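Local coordinates for protein aspartate carbamoyltransferase (Leishmania major, PDB 7K46) that probably catalyses the transfer of a carbamoyl group from carbamoyl phosphate to L-aspartate, an early step of pyrimidine biosynthesis, at residues I167-L170 / K171-R174; G93-L96 / Q97-I100; A261-A264 / S265-S268. All coordinates share one frame; numbering follows the deposited sequence. Where two conformers were deposited one is given.

Interaction 1: residues I167-L170 / K171-R174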
ATOM      1  N   ILE A 167     -24.934 -19.628 -15.664  1.00 16.94           N
ATOM      2  CA  ILE A 167     -24.552 -21.018 -15.437  1.00 18.45           C
ATOM      3  C   ILE A 167     -23.874 -21.122 -14.083  1.00 22.37           C
ATOM      4  O   ILE A 167     -22.842 -20.478 -13.866  1.00 19.36           O
ATOM      5  CB  ILE A 167     -23.601 -21.524 -16.531  1.00 22.14           C
ATOM      6  CG1 ILE A 167     -24.220 -21.337 -17.921  1.00 21.14           C
ATOM      7  CG2 ILE A 167     -23.188 -22.990 -16.265  1.00 23.25           C
ATOM      8  CD1 ILE A 167     -23.181 -21.342 -19.023  1.00 17.65           C
ATOM      9  N   GLY A 168     -24.416 -21.954 -13.197  1.00 21.03           N
ATOM     10  CA  GLY A 168     -23.738 -22.226 -11.934  1.00 21.11           C
ATOM     11  C   GLY A 168     -24.735 -22.550 -10.832  1.00 26.30           C
ATOM     12  O   GLY A 168     -25.823 -23.060 -11.094  1.00 21.77           O
ATOM     13  N   ASP A 169     -24.320 -22.262  -9.596  1.00 22.07           N
ATOM     14  CA  ASP A 169     -25.208 -22.339  -8.435  1.00 26.65           C
ATOM     15  C   ASP A 169     -26.080 -21.092  -8.456  1.00 27.43           C
ATOM     16  O   ASP A 169     -25.736 -20.056  -7.881  1.00 23.66           O
ATOM     17  CB  ASP A 169     -24.402 -22.442  -7.143  1.00 29.31           C
ATOM     18  CG  ASP A 169     -25.272 -22.614  -5.906  1.00 32.72           C
ATOM     19  OD1 ASP A 169     -26.475 -22.282  -5.939  1.00 24.83           O
ATOM     20  OD2 ASP A 169     -24.741 -23.090  -4.877  1.00 32.15           O
ATOM     21  N   LEU A 170     -27.222 -21.181  -9.139  1.00 21.65           N
ATOM     22  CA  LEU A 170     -28.094 -20.018  -9.245  1.00 25.14           C
ATOM     23  C   LEU A 170     -28.916 -19.796  -7.986  1.00 25.57           C
ATOM     24  O   LEU A 170     -29.424 -18.687  -7.778  1.00 25.78           O
ATOM     25  CB  LEU A 170     -29.012 -20.147 -10.469  1.00 19.37           C
ATOM     26  CG  LEU A 170     -28.249 -20.272 -11.799  1.00 19.80           C
ATOM     27  CD1 LEU A 170     -29.211 -20.454 -12.994  1.00 19.11           C
ATOM     28  CD2 LEU A 170     -27.322 -19.066 -12.029  1.00 16.89           C
ATOM     29  N   LYS A 171     -29.038 -20.813  -7.128  1.00 22.77           N
ATOM     30  CA  LYS A 171     -29.740 -20.626  -5.863  1.00 23.90           C
ATOM     31  C   LYS A 171     -28.975 -19.682  -4.946  1.00 27.14           C
ATOM     32  O   LYS A 171     -29.525 -18.685  -4.466  1.00 24.65           O
ATOM     33  CB  LYS A 171     -29.968 -21.972  -5.171  1.00 22.93           C
ATOM     34  CG  LYS A 171     -30.704 -21.856  -3.842  1.00 25.62           C
ATOM     35  CD  LYS A 171     -31.033 -23.229  -3.264  1.00 30.92           C
ATOM     36  CE  LYS A 171     -31.773 -23.098  -1.934  1.00 38.69           C
ATOM     37  NZ  LYS A 171     -32.089 -24.419  -1.316  1.00 39.70           N
ATOM     38  N   LYS A 172     -27.709 -19.984  -4.683  1.00 23.34           N
ATOM     39  CA  LYS A 172     -26.949 -19.229  -3.699  1.00 26.67           C
ATOM     40  C   LYS A 172     -26.187 -18.051  -4.299  1.00 29.45           C
ATOM     41  O   LYS A 172     -25.711 -17.197  -3.541  1.00 26.42           O
ATOM     42  CB  LYS A 172     -25.979 -20.160  -2.957  1.00 30.02           C
ATOM     43  CG  LYS A 172     -26.704 -21.248  -2.146  1.00 34.37           C
ATOM     44  CD  LYS A 172     -25.796 -21.941  -1.126  1.00 46.64           C
ATOM     45  CE  LYS A 172     -24.812 -22.912  -1.774  1.00 43.65           C
ATOM     46  NZ  LYS A 172     -25.489 -24.055  -2.465  1.00 41.22           N
ATOM     47  N   GLY A 173     -26.071 -17.974  -5.626  1.00 24.62           N
ATOM     48  CA  GLY A 173     -25.310 -16.917  -6.268  1.00 28.02           C
ATOM     49  C   GLY A 173     -26.081 -15.616  -6.343  1.00 26.29           C
ATOM     50  O   GLY A 173     -26.631 -15.273  -7.395  1.00 22.78           O
ATOM     51  N   ARG A 174     -26.134 -14.883  -5.229  1.00 23.13           N
ATOM     52  CA  ARG A 174     -26.993 -13.705  -5.167  1.00 21.14           C
ATOM     53  C   ARG A 174     -26.490 -12.584  -6.068  1.00 21.82           C
ATOM     54  O   ARG A 174     -27.286 -11.732  -6.473  1.00 20.16           O
ATOM     55  CB  ARG A 174     -27.124 -13.206  -3.719  1.00 21.66           C
ATOM     56  CG  ARG A 174     -27.829 -14.190  -2.785  1.00 27.61           C
ATOM     57  CD  ARG A 174     -28.154 -13.551  -1.426  1.00 28.43           C
ATOM     58  NE  ARG A 174     -29.189 -12.528  -1.530  1.00 29.30           N
ATOM     59  CZ  ARG A 174     -29.674 -11.842  -0.504  1.00 33.24           C
ATOM     60  NH1 ARG A 174     -29.252 -12.058   0.733  1.00 33.91           N
ATOM     61  NH2 ARG A 174     -30.604 -10.914  -0.724  1.00 35.17           N
TER
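With chi1 at -176°, Asp-169 turns its carboxylate forward along the chain, anti to its own backbone N, and Lys-172 folds back to meet it: bends at its last two torsions curl the end of the lysine round to the acid. The two oxygens then divide the work. OD2 of Asp-169 takes the ammonium NZ of Lys-172 at 2.7 Å on its syn lone pair, a salt bridge closed over three residues. OD1 of Asp-169 accepts from the backbone N of Lys-172 at 2.9 Å; that bond is almost straight (174° at the hydrogen), but the N-H arrives from above the carboxylate plane, 49° out of it. One residue thus holds both oxygens, which should restrict the rotation of the carboxylate. This is the turn that follows strand 163-167 of the parallel sheet in the Asp/Orn binding domain and leads into helix 174-186, a Rossmann-like strand-loop-helix step, with Gly-173 at the N-cap. Gly-173 N gives a weak bond to Asp-169 O, 3.1 Å away, closing the loop a second time through the backbone. Asp-169 and Gly-173 are each the centre of an inverse gamma turn. Lys-171 leads its extended chain away, although its CB still passes 3.6 Å from Asp-169 OD1. Leu-200 and Leu-243 touch Asp-169, Leu-200 reaching Lys-172 as well, while Leu-170 packs on Leu-194 of strand 191-195.

Interaction 2: residues G93-L96 / Q97-I100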
ATOM      1  N   GLY A  93     -13.006  -4.320  18.452  1.00 55.51           N
ATOM      2  CA  GLY A  93     -12.528  -3.058  17.906  1.00 61.05           C
ATOM      3  C   GLY A  93     -13.527  -1.918  18.020  1.00 49.90           C
ATOM      4  O   GLY A  93     -14.571  -2.063  18.659  1.00 42.67           O
ATOM      5  N   GLU A  94     -13.212  -0.777  17.406  1.00 43.76           N
ATOM      6  CA  GLU A  94     -14.162   0.325  17.394  1.00 35.70           C
ATOM      7  C   GLU A  94     -15.305   0.023  16.422  1.00 28.27           C
ATOM      8  O   GLU A  94     -15.219  -0.871  15.576  1.00 27.95           O
ATOM      9  CB  GLU A  94     -13.464   1.639  17.027  1.00 33.64           C
ATOM     10  CG  GLU A  94     -12.733   1.606  15.711  1.00 32.52           C
ATOM     11  CD  GLU A  94     -12.283   2.986  15.228  1.00 34.18           C
ATOM     12  OE1 GLU A  94     -12.168   3.922  16.056  1.00 23.40           O
ATOM     13  OE2 GLU A  94     -12.053   3.130  14.002  1.00 34.95           O
ATOM     14  N   THR A  95     -16.392   0.779  16.555  1.00 26.72           N
ATOM     15  CA  THR A  95     -17.530   0.594  15.659  1.00 25.97           C
ATOM     16  C   THR A  95     -17.139   0.869  14.210  1.00 26.03           C
ATOM     17  O   THR A  95     -16.219   1.643  13.920  1.00 23.54           O
ATOM     18  CB  THR A  95     -18.683   1.518  16.052  1.00 25.21           C
ATOM     19  OG1 THR A  95     -18.266   2.880  15.895  1.00 22.02           O
ATOM     20  CG2 THR A  95     -19.100   1.267  17.485  1.00 25.71           C
ATOM     21  N   LEU A  96     -17.850   0.215  13.284  1.00 19.18           N
ATOM     22  CA  LEU A  96     -17.645   0.507  11.867  1.00 20.09           C
ATOM     23  C   LEU A  96     -17.929   1.972  11.572  1.00 20.19           C
ATOM     24  O   LEU A  96     -17.226   2.599  10.768  1.00 19.12           O
ATOM     25  CB  LEU A  96     -18.536  -0.394  11.007  1.00 23.64           C
ATOM     26  CG  LEU A  96     -18.597  -0.046   9.509  1.00 24.83           C
ATOM     27  CD1 LEU A  96     -17.232  -0.188   8.859  1.00 27.84           C
ATOM     28  CD2 LEU A  96     -19.635  -0.901   8.792  1.00 27.35           C
ATOM     29  N   GLN A  97     -18.943   2.539  12.235  1.00 17.84           N
ATOM     30  CA  GLN A  97     -19.259   3.953  12.056  1.00 19.42           C
ATOM     31  C   GLN A  97     -18.062   4.834  12.385  1.00 18.70           C
ATOM     32  O   GLN A  97     -17.731   5.750  11.624  1.00 18.30           O
ATOM     33  CB  GLN A  97     -20.460   4.343  12.923  1.00 20.75           C
ATOM     34  CG  GLN A  97     -21.798   3.760  12.447  1.00 28.16           C
ATOM     35  CD  GLN A  97     -22.111   2.393  13.051  1.00 35.40           C
ATOM     36  OE1 GLN A  97     -21.210   1.647  13.456  1.00 27.16           O
ATOM     37  NE2 GLN A  97     -23.399   2.060  13.111  1.00 31.27           N
ATOM     38  N   ASP A  98     -17.401   4.579  13.522  1.00 17.72           N
ATOM     39  CA  ASP A  98     -16.245   5.400  13.880  1.00 17.53           C
ATOM     40  C   ASP A  98     -15.118   5.239  12.876  1.00 19.03           C
ATOM     41  O   ASP A  98     -14.384   6.197  12.601  1.00 20.48           O
ATOM     42  CB  ASP A  98     -15.748   5.055  15.285  1.00 19.87           C
ATOM     43  CG  ASP A  98     -16.603   5.679  16.375  1.00 22.91           C
ATOM     44  OD1 ASP A  98     -17.555   6.426  16.037  1.00 24.83           O
ATOM     45  OD2 ASP A  98     -16.330   5.417  17.566  1.00 21.11           O
ATOM     46  N   THR A  99     -14.959   4.036  12.317  1.00 18.87           N
ATOM     47  CA  THR A  99     -13.932   3.841  11.300  1.00 19.48           C
ATOM     48  C   THR A  99     -14.241   4.656  10.051  1.00 18.97           C
ATOM     49  O   THR A  99     -13.341   5.284   9.476  1.00 17.00           O
ATOM     50  CB  THR A  99     -13.801   2.357  10.964  1.00 19.15           C
ATOM     51  OG1 THR A  99     -13.408   1.646  12.147  1.00 18.39           O
ATOM     52  CG2 THR A  99     -12.749   2.151   9.869  1.00 21.74           C
ATOM     53  N   ILE A 100     -15.508   4.651   9.617  1.00 17.60           N
ATOM     54  CA  ILE A 100     -15.917   5.456   8.466  1.00 18.58           C
ATOM     55  C   ILE A 100     -15.622   6.933   8.713  1.00 19.13           C
ATOM     56  O   ILE A 100     -15.086   7.629   7.841  1.00 17.93           O
ATOM     57  CB  ILE A 100     -17.408   5.217   8.152  1.00 16.79           C
ATOM     58  CG1 ILE A 100     -17.629   3.761   7.706  1.00 19.37           C
ATOM     59  CG2 ILE A 100     -17.930   6.220   7.101  1.00 17.09           C
ATOM     60  CD1 ILE A 100     -16.900   3.384   6.406  1.00 20.39           C
TER
HETATM   61  O   HOH W   1     -13.498   5.185  18.102  1.00 18.77           O
HETATM   62  O   HOH W   2     -14.278  -0.762  12.788  1.00 34.48           O
HETATM   63  O   HOH W   3     -19.947   4.613  17.051  1.00 24.75           O
HETATM   64  O   HOH W   4     -15.898   2.954  18.675  1.00 26.86           O
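Direct side-chain hydrogen bonds tie Glu-94 and Thr-95 to the first turn of the helix. Thr-99 OG1 donates to Glu-94 OE2 at 2.7 Å, reaching the carboxylate on its anti side and 26° out of its plane. Thr-95 holds OG1 between its backbone N and carbonyl carbon (chi1 63°), and from there the oxygen accepts from Asp-98 N at 3.0 Å.

Backbone bonds carry the helix on from this point: Thr-99 N to Thr-95 O and Ile-100 N to Leu-96 O, the latter 2.9 Å long.

Water forms a second layer. One molecule donates to both Glu-94 O and Thr-99 OG1, so the threonine hydroxyl accepts from water while giving its own proton to the glutamate. Another accepts from Thr-95 N and probably donates to Asp-98 OD2, so a water also joins the Asp-98 carboxylate to the backbone N of the capping residue.

The counter-charges come from another subunit. The carboxylates of Glu-94 and Asp-98 stand with their planes 67° apart, and Glu-94 OE1 is 4.7 Å from Asp-98 OD2. Their like charges are probably offset by the second subunit, whose Arg-64 pairs with Glu-94 and whose Arg-291 pairs with Asp-98.

Apolar contact falls to Leu-96 and Ile-100, one turn apart, where CD1 of Leu-96 lies 4.1 Å from CG1 of Ile-100. Both also pack on Leu-57 of strand 53-58 and on helix 117-126.

Taken together, this is a threonine N-cap opening helix 96-104 of the carbamoyl-phosphate binding domain, set at the interface between subunits of the trimer.

Interaction 3: residues A261-A264 / S265-S268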
ATOM      1  N   ALA A 261     -24.572 -34.983  -5.641  1.00 33.73           N
ATOM      2  CA  ALA A 261     -24.195 -34.988  -7.050  1.00 32.51           C
ATOM      3  C   ALA A 261     -23.292 -33.808  -7.408  1.00 32.78           C
ATOM      4  O   ALA A 261     -23.244 -33.384  -8.566  1.00 30.11           O
ATOM      5  CB  ALA A 261     -25.431 -34.988  -7.946  1.00 34.56           C
ATOM      6  N   PHE A 262     -22.567 -33.276  -6.421  1.00 34.31           N
ATOM      7  CA  PHE A 262     -21.710 -32.117  -6.659  1.00 31.25           C
ATOM      8  C   PHE A 262     -20.677 -32.396  -7.752  1.00 28.91           C
ATOM      9  O   PHE A 262     -20.640 -31.711  -8.781  1.00 27.33           O
ATOM     10  CB  PHE A 262     -21.019 -31.707  -5.355  1.00 38.40           C
ATOM     11  CG  PHE A 262     -19.968 -30.644  -5.541  1.00 41.80           C
ATOM     12  CD1 PHE A 262     -20.332 -29.320  -5.743  1.00 46.29           C
ATOM     13  CD2 PHE A 262     -18.618 -30.971  -5.519  1.00 40.29           C
ATOM     14  CE1 PHE A 262     -19.368 -28.332  -5.920  1.00 48.31           C
ATOM     15  CE2 PHE A 262     -17.647 -29.993  -5.701  1.00 46.40           C
ATOM     16  CZ  PHE A 262     -18.024 -28.670  -5.899  1.00 48.79           C
ATOM     17  N   GLU A 263     -19.819 -33.400  -7.540  1.00 30.07           N
ATOM     18  CA  GLU A 263     -18.784 -33.689  -8.531  1.00 29.34           C
ATOM     19  C   GLU A 263     -19.395 -34.167  -9.844  1.00 28.65           C
ATOM     20  O   GLU A 263     -18.921 -33.801 -10.926  1.00 27.46           O
ATOM     21  CB  GLU A 263     -17.806 -34.732  -7.991  1.00 31.13           C
ATOM     22  CG  GLU A 263     -17.125 -34.357  -6.685  1.00 33.40           C
ATOM     23  CD  GLU A 263     -16.076 -33.256  -6.838  1.00 38.47           C
ATOM     24  OE1 GLU A 263     -15.809 -32.798  -7.974  1.00 32.18           O
ATOM     25  OE2 GLU A 263     -15.506 -32.852  -5.803  1.00 36.39           O
ATOM     26  N   ALA A 264     -20.457 -34.975  -9.767  1.00 28.59           N
ATOM     27  CA  ALA A 264     -21.070 -35.534 -10.968  1.00 26.61           C
ATOM     28  C   ALA A 264     -21.714 -34.465 -11.847  1.00 27.01           C
ATOM     29  O   ALA A 264     -21.730 -34.611 -13.073  1.00 33.35           O
ATOM     30  CB  ALA A 264     -22.107 -36.590 -10.583  1.00 28.93           C
ATOM     31  N   SER A 265     -22.248 -33.391 -11.258  1.00 24.65           N
ATOM     32  CA  SER A 265     -22.910 -32.351 -12.036  0.58 26.17           C
ATOM     33  C   SER A 265     -21.939 -31.430 -12.763  1.00 26.45           C
ATOM     34  O   SER A 265     -22.375 -30.653 -13.617  1.00 28.69           O
ATOM     35  CB  SER A 265     -23.813 -31.515 -11.129  0.58 29.30           C
ATOM     36  OG  SER A 265     -24.631 -32.360 -10.345  0.58 27.62           O
ATOM     37  N   LYS A 266     -20.644 -31.491 -12.449  1.00 26.50           N
ATOM     38  CA  LYS A 266     -19.688 -30.583 -13.079  1.00 25.23           C
ATOM     39  C   LYS A 266     -19.652 -30.763 -14.593  1.00 26.50           C
ATOM     40  O   LYS A 266     -19.522 -29.786 -15.339  1.00 26.32           O
ATOM     41  CB  LYS A 266     -18.293 -30.791 -12.484  1.00 27.41           C
ATOM     42  CG  LYS A 266     -18.125 -30.194 -11.088  1.00 32.23           C
ATOM     43  CD  LYS A 266     -16.724 -30.427 -10.548  1.00 31.64           C
ATOM     44  CE  LYS A 266     -16.548 -29.813  -9.158  1.00 34.70           C
ATOM     45  NZ  LYS A 266     -15.255 -30.245  -8.534  1.00 29.39           N
ATOM     46  N   ALA A 267     -19.770 -32.005 -15.067  1.00 24.38           N
ATOM     47  CA  ALA A 267     -19.654 -32.260 -16.499  1.00 25.49           C
ATOM     48  C   ALA A 267     -20.756 -31.568 -17.296  1.00 24.40           C
ATOM     49  O   ALA A 267     -20.520 -31.144 -18.431  1.00 24.82           O
ATOM     50  CB  ALA A 267     -19.666 -33.765 -16.770  1.00 30.72           C
ATOM     51  N   SER A 268     -21.953 -31.426 -16.723  1.00 22.59           N
ATOM     52  CA  SER A 268     -23.053 -30.819 -17.464  0.63 26.09           C
ATOM     53  C   SER A 268     -22.953 -29.298 -17.536  1.00 25.79           C
ATOM     54  O   SER A 268     -23.631 -28.691 -18.372  1.00 23.13           O
ATOM     55  CB  SER A 268     -24.400 -31.228 -16.856  0.63 26.66           C
ATOM     56  OG  SER A 268     -24.452 -30.976 -15.465  0.63 29.28           O
TER
HETATM   57  O   HOH W   5     -18.705 -34.371 -13.561  1.00 29.57           O
HETATM   58  O   HOH W   6     -23.028 -33.696 -15.213  1.00 33.11           O
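Glu-263 and Lys-266 run side by side and point the same way, joined at their ends by a salt bridge. NZ of Lys-266 sits 2.7 Å from Glu-263 OE1, on the syn side of the carboxylate and 30° out of its plane. Lys-266 gets there fully extended, whereas Glu-263 has to bend at chi2 (-72°) to bring its acid alongside. On the way the lysine passes the Phe-262 ring at a slant, CE of Lys-266 3.6 Å from CE2 of Phe-262. Glu-263 OE2 lies in the ring plane at the edge, so acid, ammonium and aromatic ring form one cluster.

The second grip is at Ser-265. Its backbone N and its OG both donate to Ala-261 O, the N at 2.9 Å and the hydroxyl in a very short bond. Ser-265 was modelled in two conformers, so the shortness of the hydroxyl bond is doubtful.

Backbone geometry sets the spacing behind these groups. Lys-266 N bonds to Glu-263 O at 3.3 Å from well above the carbonyl plane, a three-residue step in a weakly bonded helix. Farther on the helix is kinked: a water accepts from Ala-267 N and donates to Glu-263 O, bridging where the N-H has no bond to the preceding turn. Ser-268, also modelled twice, donates through N to Ser-265 O and, less certainly, through OG in the conformer described here.

Helix 262-269 lies at the surface of the Asp/Orn binding domain, with Phe-262 touching Lys-245, Ser-265 touching Pro-197 in the loop after strand 191-195, and the Ser-268 backbone bonded to Leu-227 in the loop after strand 220-224.

Along the chain interaction 2 comes first, then interaction 1, then interaction 3. Interaction 2 belongs to the carbamoyl-phosphate binding domain; interactions 1 and 3 share the Asp/Orn binding domain. Interactions 1 and 3 have centres 15 Å apart and nearest atoms about 6 Å apart, without touching: one follows strand 163-167 at the centre of the five-stranded parallel sheet, the other is on surface helix 262-269. Interaction 2 is remote, its centre 32 Å from that of interaction 1 and 43 Å from that of interaction 3. It alone meets another subunit, so the three sample a trimer interface, a strand-to-helix turn and an outer helix of this two-domain enzyme.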